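Local structure of putative phosphohydrolase (3M1T) at residues 50-58 with 267-275. The protein is a putative phosphohydrolase of uncharacterised function, possibly acting in signal transduction, built on an all-helical HDOD domain. Sequence-based numbering, arbitrary orientation.
Sequences ARVLRLANS and GMEMGKQLA
The guanidinium of R54 is the flat group of this contact: R51 CA lies over one face, 3.7 Å above its plane and toward the rim, A275 O lies over the other, and the edge meets the carbonyls of Q273 and L274. Arginine suits the place because its edge offers N-H groups side by side. R54 NE donates to Q273 O at 2.7 Å, almost in line with that C=O, while R54 NH2 reaches L274 O at 2.6 Å from above the carbonyl plane. Both oxygens lie close to the guanidinium plane. The chain gets there by a bend at chi3 (-63°), which lays the group across the C-terminal residues. The terminal carboxylate, over the face, adds a long charge pair, R54 NH2 to A275 OXT at 4.0 Å, with no N-H pointing at it. A leucine in place of R54 would probably leave the Q273 and L274 carbonyls without these donors and the C-terminal tail freer to move.

Beside the R54 bonds, L274 CD2 meets L55 CD2 at 3.6 Å. Leucine suits this apolar contact, its methyl touching both L55 and, in the R51 conformer given, the aliphatic CD of R51, whose guanidinium bonds to S89 O. W107 and F111 of helix 103-124 also pack on L274. At the other end small S58 admits close neighbours: in the conformer given, its CB lies 3.8 Å from CG of selenomethionine M270, and its OG, anti to the carbonyl carbon (chi1 -67°), donates to R54 O at 3.2 Å, consistent with capping the end of helix 46-56.

The last residues of the chain, with M270 of helix 266-272, thus pack on helix 46-56 within the all-helical fold of this HDOD protein.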
loop_
_atom_site.group_PDB
_atom_site.type_symbol
_atom_site.label_atom_id
_atom_site.label_comp_id
_atom_site.label_asym_id
_atom_site.label_seq_id
_atom_site.Cartn_x
_atom_site.Cartn_y
_atom_site.Cartn_z
ATOM N N ALA A 50 -20.179 3.455 1.616
ATOM C CA ALA A 50 -20.495 2.153 2.210
ATOM C C ALA A 50 -19.230 1.337 2.382
ATOM O O ALA A 50 -19.065 0.664 3.403
ATOM C CB ALA A 50 -21.509 1.378 1.376
ATOM N N ARG A 51 -18.348 1.389 1.386
ATOM C CA ARG A 51 -17.072 0.666 1.452
ATOM C C ARG A 51 -16.213 1.222 2.576
ATOM O O ARG A 51 -15.578 0.461 3.309
ATOM C CB ARG A 51 -16.329 0.732 0.114
ATOM C CG ARG A 51 -15.016 -0.071 0.099
ATOM C CD ARG A 51 -14.254 0.081 -1.223
ATOM N NE ARG A 51 -15.166 -0.169 -2.339
ATOM C CZ ARG A 51 -15.416 0.661 -3.356
ATOM N NH1 ARG A 51 -14.811 1.867 -3.511
ATOM N NH2 ARG A 51 -16.306 0.258 -4.251
ATOM N N VAL A 52 -16.167 2.550 2.707
ATOM C CA VAL A 52 -15.423 3.189 3.804
ATOM C C VAL A 52 -15.922 2.674 5.153
ATOM O O VAL A 52 -15.132 2.291 6.038
ATOM C CB VAL A 52 -15.518 4.731 3.729
ATOM C CG1 VAL A 52 -14.932 5.393 4.939
ATOM C CG2 VAL A 52 -14.828 5.201 2.471
ATOM N N LEU A 53 -17.237 2.644 5.312
ATOM C CA LEU A 53 -17.791 2.218 6.586
ATOM C C LEU A 53 -17.561 0.727 6.876
ATOM O O LEU A 53 -17.338 0.351 8.029
ATOM C CB LEU A 53 -19.282 2.564 6.660
ATOM C CG LEU A 53 -19.596 4.057 6.783
ATOM C CD1 LEU A 53 -21.115 4.292 6.750
ATOM C CD2 LEU A 53 -18.985 4.673 8.051
ATOM N N ARG A 54 -17.589 -0.125 5.854
ATOM C CA ARG A 54 -17.229 -1.534 6.058
ATOM C C ARG A 54 -15.799 -1.702 6.539
ATOM O O ARG A 54 -15.514 -2.564 7.392
ATOM C CB ARG A 54 -17.393 -2.325 4.767
ATOM C CG ARG A 54 -18.864 -2.570 4.387
ATOM C CD ARG A 54 -19.005 -3.725 3.422
ATOM N NE ARG A 54 -18.340 -3.506 2.129
ATOM C CZ ARG A 54 -18.821 -2.727 1.146
ATOM N NH1 ARG A 54 -19.945 -2.061 1.304
ATOM N NH2 ARG A 54 -18.176 -2.632 -0.011
ATOM N N LEU A 55 -14.895 -0.905 5.973
ATOM C CA LEU A 55 -13.503 -0.913 6.440
ATOM C C LEU A 55 -13.421 -0.386 7.859
ATOM O O LEU A 55 -12.675 -0.936 8.674
ATOM C CB LEU A 55 -12.595 -0.086 5.533
ATOM C CG LEU A 55 -12.390 -0.660 4.127
ATOM C CD1 LEU A 55 -11.442 0.243 3.344
ATOM C CD2 LEU A 55 -11.844 -2.072 4.147
ATOM N N ALA A 56 -14.196 0.641 8.160
ATOM C CA ALA A 56 -14.183 1.249 9.477
ATOM C C ALA A 56 -14.778 0.314 10.527
ATOM O O ALA A 56 -14.441 0.436 11.694
ATOM C CB ALA A 56 -14.938 2.546 9.486
ATOM N N ASN A 57 -15.667 -0.587 10.121
ATOM C CA ASN A 57 -16.234 -1.560 11.058
ATOM C C ASN A 57 -15.459 -2.887 11.210
ATOM O O ASN A 57 -15.907 -3.768 11.921
ATOM C CB ASN A 57 -17.700 -1.822 10.687
ATOM C CG ASN A 57 -18.578 -0.605 10.950
ATOM O OD1 ASN A 57 -18.576 -0.055 12.050
ATOM N ND2 ASN A 57 -19.323 -0.171 9.934
ATOM N N SER A 58 -14.311 -3.023 10.557
ATOM C CA SER A 58 -13.506 -4.233 10.715
ATOM C C SER A 58 -12.760 -4.345 12.061
ATOM O O SER A 58 -12.171 -5.396 12.345
ATOM C CB SER A 58 -12.526 -4.343 9.561
ATOM O OG SER A 58 -13.243 -4.571 8.372
ATOM N N GLY A 267 -5.645 -7.233 8.595
ATOM C CA GLY A 267 -5.599 -6.764 7.206
ATOM C C GLY A 267 -6.370 -7.700 6.289
ATOM O O GLY A 267 -7.169 -7.268 5.444
HETATM N N MSE A 268 -6.185 -9.006 6.485
HETATM C CA MSE A 268 -6.934 -9.987 5.728
HETATM C C MSE A 268 -8.436 -9.819 5.939
HETATM O O MSE A 268 -9.201 -9.978 4.987
HETATM C CB MSE A 268 -6.510 -11.424 6.102
HETATM C CG MSE A 268 -5.032 -11.686 5.835
HETATM SE SE MSE A 268 -4.382 -11.637 3.970
HETATM C CE MSE A 268 -5.751 -12.659 3.022
ATOM N N GLU A 269 -8.842 -9.504 7.172
ATOM C CA GLU A 269 -10.248 -9.275 7.475
ATOM C C GLU A 269 -10.746 -8.020 6.761
ATOM O O GLU A 269 -11.890 -7.980 6.310
ATOM C CB GLU A 269 -10.484 -9.087 8.969
ATOM C CG GLU A 269 -11.887 -8.561 9.272
ATOM C CD GLU A 269 -12.984 -9.548 8.853
ATOM O OE1 GLU A 269 -12.710 -10.781 8.843
ATOM O OE2 GLU A 269 -14.114 -9.091 8.548
HETATM N N MSE A 270 -9.906 -6.987 6.694
HETATM C CA MSE A 270 -10.261 -5.766 5.941
HETATM C C MSE A 270 -10.464 -6.079 4.473
HETATM O O MSE A 270 -11.444 -5.603 3.864
HETATM C CB MSE A 270 -9.246 -4.653 6.133
HETATM C CG MSE A 270 -9.381 -3.961 7.473
HETATM SE SE MSE A 270 -7.885 -2.773 7.763
HETATM C CE MSE A 270 -8.677 -1.315 6.793
ATOM N N GLY A 271 -9.583 -6.900 3.907
ATOM C CA GLY A 271 -9.696 -7.324 2.517
ATOM C C GLY A 271 -11.019 -8.027 2.232
ATOM O O GLY A 271 -11.630 -7.804 1.186
ATOM N N LYS A 272 -11.485 -8.845 3.168
ATOM C CA LYS A 272 -12.751 -9.540 3.000
ATOM C C LYS A 272 -13.969 -8.592 3.055
ATOM O O LYS A 272 -15.057 -8.947 2.589
ATOM C CB LYS A 272 -12.868 -10.676 4.040
ATOM C CG LYS A 272 -11.873 -11.814 3.770
ATOM C CD LYS A 272 -11.986 -13.028 4.739
ATOM C CE LYS A 272 -10.754 -13.935 4.611
ATOM N N GLN A 273 -13.815 -7.425 3.667
ATOM C CA GLN A 273 -14.895 -6.468 3.794
ATOM C C GLN A 273 -15.052 -5.601 2.554
ATOM O O GLN A 273 -16.020 -4.837 2.462
ATOM C CB GLN A 273 -14.671 -5.566 5.011
ATOM C CG GLN A 273 -14.786 -6.273 6.332
ATOM C CD GLN A 273 -16.205 -6.743 6.605
ATOM O OE1 GLN A 273 -16.416 -7.687 7.363
ATOM N NE2 GLN A 273 -17.182 -6.077 5.992
ATOM N N LEU A 274 -14.133 -5.685 1.597
ATOM C CA LEU A 274 -14.188 -4.771 0.456
ATOM C C LEU A 274 -15.417 -4.980 -0.440
ATOM O O LEU A 274 -16.075 -3.994 -0.878
ATOM C CB LEU A 274 -12.895 -4.835 -0.366
ATOM C CG LEU A 274 -11.745 -4.172 0.384
ATOM C CD1 LEU A 274 -10.478 -4.438 -0.355
ATOM C CD2 LEU A 274 -11.918 -2.668 0.577
ATOM N N ALA A 275 -15.716 -6.247 -0.707
ATOM C CA ALA A 275 -16.785 -6.632 -1.638
ATOM C C ALA A 275 -18.152 -6.234 -1.086
ATOM O O ALA A 275 -18.347 -6.106 0.135
ATOM C CB ALA A 275 -16.738 -8.160 -1.908
ATOM O OXT ALA A 275 -19.101 -6.011 -1.858
#